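Local coordinates for protein hydrolase (Thermococcus thioreducens, PDB 6IAH) that probably hydrolyses phosphate esters of several kinds as a magnesium-dependent phosphatase of the haloacid dehalogenase superfamily, possibly including phosphoglycolate, at residues Ala184-Glu187 against Leu188-Glu192; Ile197-Thr200 against Ile201-Leu205; Gly151-Ala154 against Leu155-Glu158. All coordinates share one frame; numbering follows the deposited sequence. Where two conformers were deposited one is given.

Contact 1: residues Ala184-Glu187 against Leu188-Glu192; sequences ALWE and LVRGE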
loop_
_atom_site.group_PDB
_atom_site.type_symbol
_atom_site.label_atom_id
_atom_site.label_comp_id
_atom_site.label_asym_id
_atom_site.label_seq_id
_atom_site.Cartn_x
_atom_site.Cartn_y
_atom_site.Cartn_z
ATOM N N ALA A 184 1.588 15.333 6.395
ATOM C CA ALA A 184 0.536 14.335 6.558
ATOM C C ALA A 184 0.191 14.070 8.030
ATOM O O ALA A 184 -0.977 13.901 8.393
ATOM C CB ALA A 184 0.947 12.998 5.873
ATOM N N LEU A 185 1.227 14.079 8.876
ATOM C CA LEU A 185 1.052 13.819 10.266
ATOM C C LEU A 185 0.611 15.123 10.926
ATOM O O LEU A 185 -0.306 15.124 11.768
ATOM C CB LEU A 185 2.350 13.243 10.874
ATOM C CG LEU A 185 2.244 12.753 12.337
ATOM C CD1 LEU A 185 1.056 11.818 12.696
ATOM C CD2 LEU A 185 3.599 12.107 12.700
ATOM N N TRP A 186 1.201 16.234 10.529
ATOM C CA TRP A 186 0.794 17.524 11.089
ATOM C C TRP A 186 -0.669 17.797 10.834
ATOM O O TRP A 186 -1.378 18.297 11.700
ATOM C CB TRP A 186 1.628 18.649 10.500
ATOM C CG TRP A 186 1.175 19.974 10.941
ATOM C CD1 TRP A 186 0.321 20.802 10.287
ATOM C CD2 TRP A 186 1.509 20.611 12.175
ATOM N NE1 TRP A 186 0.131 21.950 11.035
ATOM C CE2 TRP A 186 0.863 21.855 12.191
ATOM C CE3 TRP A 186 2.337 20.268 13.239
ATOM C CZ2 TRP A 186 1.009 22.764 13.256
ATOM C CZ3 TRP A 186 2.494 21.176 14.298
ATOM C CH2 TRP A 186 1.834 22.404 14.296
ATOM N N GLU A 187 -1.118 17.461 9.630
ATOM C CA GLU A 187 -2.527 17.553 9.264
ATOM C C GLU A 187 -3.472 16.985 10.321
ATOM O O GLU A 187 -4.503 17.576 10.621
ATOM C CB GLU A 187 -2.771 16.813 7.928
ATOM C CG GLU A 187 -4.137 17.049 7.286
ATOM C CD GLU A 187 -4.463 18.538 7.148
ATOM O OE1 GLU A 187 -3.487 19.350 7.080
ATOM O OE2 GLU A 187 -5.685 18.888 7.173
ATOM N N LEU A 188 -3.131 15.816 10.848
ATOM C CA LEU A 188 -3.923 15.153 11.855
ATOM C C LEU A 188 -3.700 15.740 13.245
ATOM O O LEU A 188 -4.652 16.108 13.916
ATOM C CB LEU A 188 -3.592 13.663 11.929
ATOM C CG LEU A 188 -4.345 12.648 11.106
ATOM C CD1 LEU A 188 -4.021 11.288 11.690
ATOM C CD2 LEU A 188 -5.838 12.959 11.123
ATOM N N VAL A 189 -2.441 15.735 13.698
ATOM C CA VAL A 189 -2.144 15.947 15.111
ATOM C C VAL A 189 -1.930 17.418 15.477
ATOM O O VAL A 189 -2.087 17.759 16.621
ATOM C CB VAL A 189 -1.022 15.052 15.637
ATOM C CG1 VAL A 189 -1.317 13.580 15.313
ATOM C CG2 VAL A 189 0.374 15.427 15.087
ATOM N N ARG A 190 -1.561 18.269 14.525
ATOM C CA ARG A 190 -1.347 19.697 14.777
ATOM C C ARG A 190 -0.470 20.015 16.042
ATOM O O ARG A 190 -0.814 20.831 16.858
ATOM C CB ARG A 190 -2.710 20.362 14.863
ATOM C CG ARG A 190 -3.594 20.164 13.641
ATOM C CD ARG A 190 -3.080 20.929 12.427
ATOM N NE ARG A 190 -3.811 20.609 11.189
ATOM C CZ ARG A 190 -4.818 21.311 10.654
ATOM N NH1 ARG A 190 -5.294 22.407 11.241
ATOM N NH2 ARG A 190 -5.372 20.904 9.512
ATOM N N GLY A 191 0.623 19.286 16.198
ATOM C CA GLY A 191 1.561 19.471 17.297
ATOM C C GLY A 191 1.234 18.807 18.627
ATOM O O GLY A 191 1.965 18.975 19.572
ATOM N N GLU A 192 0.136 18.078 18.716
ATOM C CA GLU A 192 -0.224 17.395 19.922
ATOM C C GLU A 192 0.593 16.100 19.916
ATOM O O GLU A 192 0.955 15.578 18.838
ATOM C CB GLU A 192 -1.705 17.039 19.990
ATOM C CG GLU A 192 -2.669 18.211 19.865
ATOM C CD GLU A 192 -4.084 17.767 19.543
ATOM O OE1 GLU A 192 -4.425 16.568 19.673
ATOM O OE2 GLU A 192 -4.881 18.626 19.135
#
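Arg190 lies under the indole of Trp186, its backbone rather than its charge against the ring. CA of Arg190 sits 3.8 Å from the centroid of the six-membered ring and almost on its normal, a CH-pi contact over one face. CG of Trp186 is turned anti to the backbone N (chi1 175°), which swings the indole forward along the helix. NE1 of Trp186 is 3.6 Å from CD of Arg190. Helix 183-189 ends here: Arg190 takes up positive phi and a type I' turn runs from Val189 to Glu192, while Arg190 N still reaches Trp186 O at 2.8 Å. The arginine chain bends at chi2 and heads back beside Glu187, where NH2 of Arg190 makes a salt bridge 3.1 Å from OE2 of Glu187, the carboxylate and guanidinium planes steeply inclined. NE of Arg190 adds a weak bond to the carbonyl O of Glu187. With an alanine at Trp186, the turn at Arg190 and Gly191 would probably lose its lid, and Tyr214, which stacks on the indole, its ring partner. On the buried side, Leu185 CD1 meets Val189 CG1 at 3.9 Å, both side chains packing on Tyr210 of helix 201-213.

Contact 2: residues Ile197-Thr200 against Ile201-Leu205; sequences IGDT and INDEL. With MG (magnesium ion), chain B.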
loop_
_atom_site.group_PDB
_atom_site.type_symbol
_atom_site.label_atom_id
_atom_site.label_comp_id
_atom_site.label_asym_id
_atom_site.label_seq_id
_atom_site.Cartn_x
_atom_site.Cartn_y
_atom_site.Cartn_z
ATOM N N ILE A 197 2.333 4.213 14.433
ATOM C CA ILE A 197 2.632 2.741 14.312
ATOM C C ILE A 197 2.755 2.371 12.843
ATOM O O ILE A 197 1.759 2.472 12.119
ATOM C CB ILE A 197 1.503 1.902 14.932
ATOM C CG1 ILE A 197 0.987 2.469 16.263
ATOM C CG2 ILE A 197 1.926 0.425 15.021
ATOM C CD1 ILE A 197 2.045 2.777 17.278
ATOM N N GLY A 198 3.982 1.967 12.410
ATOM C CA GLY A 198 4.297 1.635 11.029
ATOM C C GLY A 198 4.862 0.206 10.986
ATOM O O GLY A 198 5.080 -0.382 12.021
ATOM N N ASP A 199 4.992 -0.301 9.779
ATOM C CA ASP A 199 5.674 -1.604 9.501
ATOM C C ASP A 199 6.943 -1.438 8.624
ATOM O O ASP A 199 7.651 -2.368 8.460
ATOM C CB ASP A 199 4.677 -2.571 8.885
ATOM C CG ASP A 199 4.219 -2.170 7.492
ATOM O OD1 ASP A 199 3.708 -1.032 7.253
ATOM O OD2 ASP A 199 4.335 -3.019 6.588
ATOM N N THR A 200 7.223 -0.262 8.058
ATOM C CA THR A 200 8.349 -0.141 7.132
ATOM C C THR A 200 9.286 0.971 7.504
ATOM O O THR A 200 8.930 1.842 8.271
ATOM C CB THR A 200 7.907 0.087 5.671
ATOM O OG1 THR A 200 7.262 1.365 5.535
ATOM C CG2 THR A 200 7.079 -1.036 5.187
ATOM N N ILE A 201 10.465 0.980 6.863
ATOM C CA ILE A 201 11.443 2.068 7.052
ATOM C C ILE A 201 10.893 3.417 6.578
ATOM O O ILE A 201 11.243 4.441 7.121
ATOM C CB ILE A 201 12.769 1.747 6.287
ATOM C CG1 ILE A 201 13.433 0.435 6.807
ATOM C CG2 ILE A 201 13.763 2.889 6.341
ATOM C CD1 ILE A 201 13.868 0.430 8.261
ATOM N N ASN A 202 10.082 3.419 5.531
ATOM C CA ASN A 202 9.475 4.663 5.051
ATOM C C ASN A 202 8.597 5.306 6.121
ATOM O O ASN A 202 8.556 6.538 6.231
ATOM C CB ASN A 202 8.699 4.475 3.717
ATOM C CG ASN A 202 8.426 5.823 3.017
ATOM O OD1 ASN A 202 7.328 6.301 3.005
ATOM N ND2 ASN A 202 9.457 6.420 2.433
ATOM N N ASP A 203 7.913 4.490 6.900
ATOM C CA ASP A 203 7.157 4.965 8.063
ATOM C C ASP A 203 8.055 5.608 9.120
ATOM O O ASP A 203 7.738 6.672 9.699
ATOM C CB ASP A 203 6.340 3.831 8.690
ATOM C CG ASP A 203 5.259 3.292 7.756
ATOM O OD1 ASP A 203 4.576 4.092 7.043
ATOM O OD2 ASP A 203 5.111 2.046 7.713
ATOM N N GLU A 204 9.209 4.986 9.331
ATOM C CA GLU A 204 10.207 5.507 10.271
ATOM C C GLU A 204 10.744 6.853 9.837
ATOM O O GLU A 204 10.770 7.828 10.622
ATOM C CB GLU A 204 11.354 4.513 10.440
ATOM C CG GLU A 204 12.244 4.871 11.612
ATOM C CD GLU A 204 12.927 3.663 12.219
ATOM O OE1 GLU A 204 13.352 2.857 11.406
ATOM O OE2 GLU A 204 13.003 3.515 13.486
ATOM N N LEU A 205 11.038 6.947 8.538
ATOM C CA LEU A 205 11.490 8.192 7.926
ATOM C C LEU A 205 10.470 9.297 8.020
ATOM O O LEU A 205 10.805 10.509 8.309
ATOM C CB LEU A 205 11.852 7.916 6.458
ATOM C CG LEU A 205 12.203 9.070 5.548
ATOM C CD1 LEU A 205 13.284 10.041 6.079
ATOM C CD2 LEU A 205 12.614 8.507 4.196
HETATM MG MG MG B . 2.561 -0.305 5.737
HETATM O O HOH W 1 3.302 -1.723 4.549
HETATM O O HOH W 2 4.146 1.081 5.605
HETATM O O HOH W 3 1.601 0.544 4.203
#
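The magnesium site of the phosphatase runs straight into a helix N-terminus here, where Asp203 reaches back to Asp199 and Thr200. OD2 of Asp203 accepts from two successive backbone amides, Asp199 N and Thr200 N, each 3.1 Å away. They arrive from opposite faces of the carboxylate plane, both on the anti side of the oxygen, and so pin the carboxylate against the chain that carries the metal ligand. Asp199 itself binds the magnesium ion through OD1 at 2.0 Å, while its OD2 takes a hydrogen bond from one of the coordinating waters. A second coordinating water donates to OD2 of Asp203, 2.5 Å away, making this residue a second-shell partner of the ion in this model; Asp6 and Asp8 complete the coordination.

This is the turn between strand 194-198 and helix 201-213 of a beta-alpha-beta unit, in the Rossmann-like core of the HAD fold. Thr200 and Asp203 form a capping box at the helix start. Thr200 has OG1 between its backbone N and carbonyl carbon (chi1 66°), turned to the helix opening, where it accepts a weak bond from Asp203 N at 3.5 Å; the return bond is the one from Thr200 N to OD2. Gly198 leaves space for this: a CB on it would run into CB of Asp203, and its CA already lies 3.4 Å from OD2 of Asp203. The other carboxylate oxygen of Asp203, OD1, is taken by a salt bridge to Lys179.

Contact 3: residues Gly151-Ala154 against Leu155-Glu158; sequences GRSA and LEME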
loop_
_atom_site.group_PDB
_atom_site.type_symbol
_atom_site.label_atom_id
_atom_site.label_comp_id
_atom_site.label_asym_id
_atom_site.label_seq_id
_atom_site.Cartn_x
_atom_site.Cartn_y
_atom_site.Cartn_z
ATOM N N GLY A 151 -1.374 5.468 2.415
ATOM C CA GLY A 151 -1.300 5.635 0.966
ATOM C C GLY A 151 -2.583 5.230 0.243
ATOM O O GLY A 151 -2.720 5.506 -0.956
ATOM N N ARG A 152 -3.520 4.615 0.967
ATOM C CA ARG A 152 -4.823 4.273 0.404
ATOM C C ARG A 152 -5.583 5.556 -0.005
ATOM O O ARG A 152 -5.446 6.576 0.629
ATOM C CB ARG A 152 -5.650 3.440 1.411
ATOM C CG ARG A 152 -5.298 1.941 1.481
ATOM C CD ARG A 152 -6.074 1.221 2.620
ATOM N NE ARG A 152 -5.683 -0.204 2.674
ATOM C CZ ARG A 152 -6.413 -1.209 2.265
ATOM N NH1 ARG A 152 -7.674 -1.018 1.802
ATOM N NH2 ARG A 152 -5.853 -2.449 2.325
ATOM N N SER A 153 -6.402 5.442 -1.066
ATOM C CA SER A 153 -7.400 6.452 -1.422
ATOM C C SER A 153 -8.540 6.358 -0.452
ATOM O O SER A 153 -8.652 5.355 0.232
ATOM C CB SER A 153 -7.955 6.176 -2.840
ATOM O OG SER A 153 -8.618 4.933 -2.877
ATOM N N ALA A 154 -9.378 7.402 -0.400
ATOM C CA ALA A 154 -10.632 7.381 0.317
ATOM C C ALA A 154 -11.481 6.113 0.066
ATOM O O ALA A 154 -11.984 5.515 1.005
ATOM C CB ALA A 154 -11.431 8.625 0.011
ATOM N N LEU A 155 -11.624 5.699 -1.178
ATOM C CA LEU A 155 -12.395 4.510 -1.482
ATOM C C LEU A 155 -11.736 3.303 -0.861
ATOM O O LEU A 155 -12.403 2.452 -0.289
ATOM C CB LEU A 155 -12.451 4.301 -3.001
ATOM C CG LEU A 155 -13.308 3.154 -3.534
ATOM C CD1 LEU A 155 -13.961 3.573 -4.856
ATOM C CD2 LEU A 155 -12.532 1.868 -3.741
ATOM N N GLU A 156 -10.422 3.203 -1.015
ATOM C CA GLU A 156 -9.668 2.063 -0.457
ATOM C C GLU A 156 -9.679 2.071 1.082
ATOM O O GLU A 156 -9.543 1.015 1.723
ATOM C CB GLU A 156 -8.233 2.091 -0.962
ATOM C CG GLU A 156 -8.114 1.612 -2.396
ATOM C CD GLU A 156 -6.751 1.903 -2.950
ATOM O OE1 GLU A 156 -5.995 2.767 -2.406
ATOM O OE2 GLU A 156 -6.414 1.172 -3.880
ATOM N N MET A 157 -9.795 3.270 1.655
ATOM C CA MET A 157 -9.890 3.428 3.076
ATOM C C MET A 157 -11.284 2.939 3.606
ATOM O O MET A 157 -11.362 2.281 4.660
ATOM C CB MET A 157 -9.603 4.899 3.462
ATOM C CG MET A 157 -9.356 5.131 4.935
ATOM S SD MET A 157 -8.125 4.016 5.768
ATOM C CE MET A 157 -8.920 3.900 7.321
ATOM N N GLU A 158 -12.353 3.243 2.867
ATOM C CA GLU A 158 -13.663 2.668 3.163
ATOM C C GLU A 158 -13.598 1.134 3.150
ATOM O O GLU A 158 -14.160 0.491 4.046
ATOM C CB GLU A 158 -14.726 3.163 2.185
ATOM C CG GLU A 158 -16.159 2.941 2.659
ATOM C CD GLU A 158 -16.708 1.590 2.261
ATOM O OE1 GLU A 158 -16.393 1.145 1.132
ATOM O OE2 GLU A 158 -17.461 0.978 3.064
#
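Arg152 lays the start of its side chain across that of Glu156, CB against CB at 3.8 Å, with CG of the arginine equally near the same glutamate carbon. The overlap lies at the mouth of helix 154-164, where Ser153 and Glu156 build a capping box just after strand 145-149 of the HAD core sheet. Ser153 is the N-cap. Its OG stands between its backbone N and carbonyl carbon (chi1 63°), facing into the first turn, where it accepts from Glu156 N at 3.1 Å over a fairly straight bond. Glu156 answers in the other direction: its chain, extended beyond CG, points back past the helix start and presents OE1 to Ser153 N at 3.0 Å, with an N-H...O angle of 166°. The amide meets this oxygen on its anti side, somewhat out of the carboxylate plane. The same OE1 also forms a salt bridge with Arg174, so the box is tied to a neighbouring loop as well. Met157 N to Ser153 O and Glu158 N to Ala154 O carry the pattern on into regular helix.

Past its CB, Arg152 stretches out fully from CG to NE and leaves the glutamate carboxylate behind. Its guanidinium goes to two acids outside the segments: NE makes a salt bridge with Asp8, whose backbone carbonyl is a magnesium ligand, and NH2 makes another with Glu128. The arginine thus grips a residue of the metal site, its side chain about 9 Å from the ion at the nearest atoms. The remaining nitrogen, NH1 of Arg152, turns back to the helix and bonds Glu156 O at 2.8 Å; that oxygen lies near the guanidinium plane, while NH1 sits above the plane of the carbonyl, 35° out of it.

In the fold
Along the chain the order is contact 3, contact 1, contact 2, with centres about 17 to 19 Å apart and no direct touch between any two. All belong to the core built on the parallel sheet 171-172, 145-149, 2-5, 194-198, 218-221. Contacts 3 and 2 are helix starts, following strands 145-149 and 194-198, which lie on either side of strand 2-5; both therefore come close to the metal-binding aspartates Asp6 and Asp8 beyond that strand. Contact 1 is a helix end: helix 183-189 finishes there, away from the magnesium, and its turn leads into strand 194-198, which carries the chain back to the metal at contact 2.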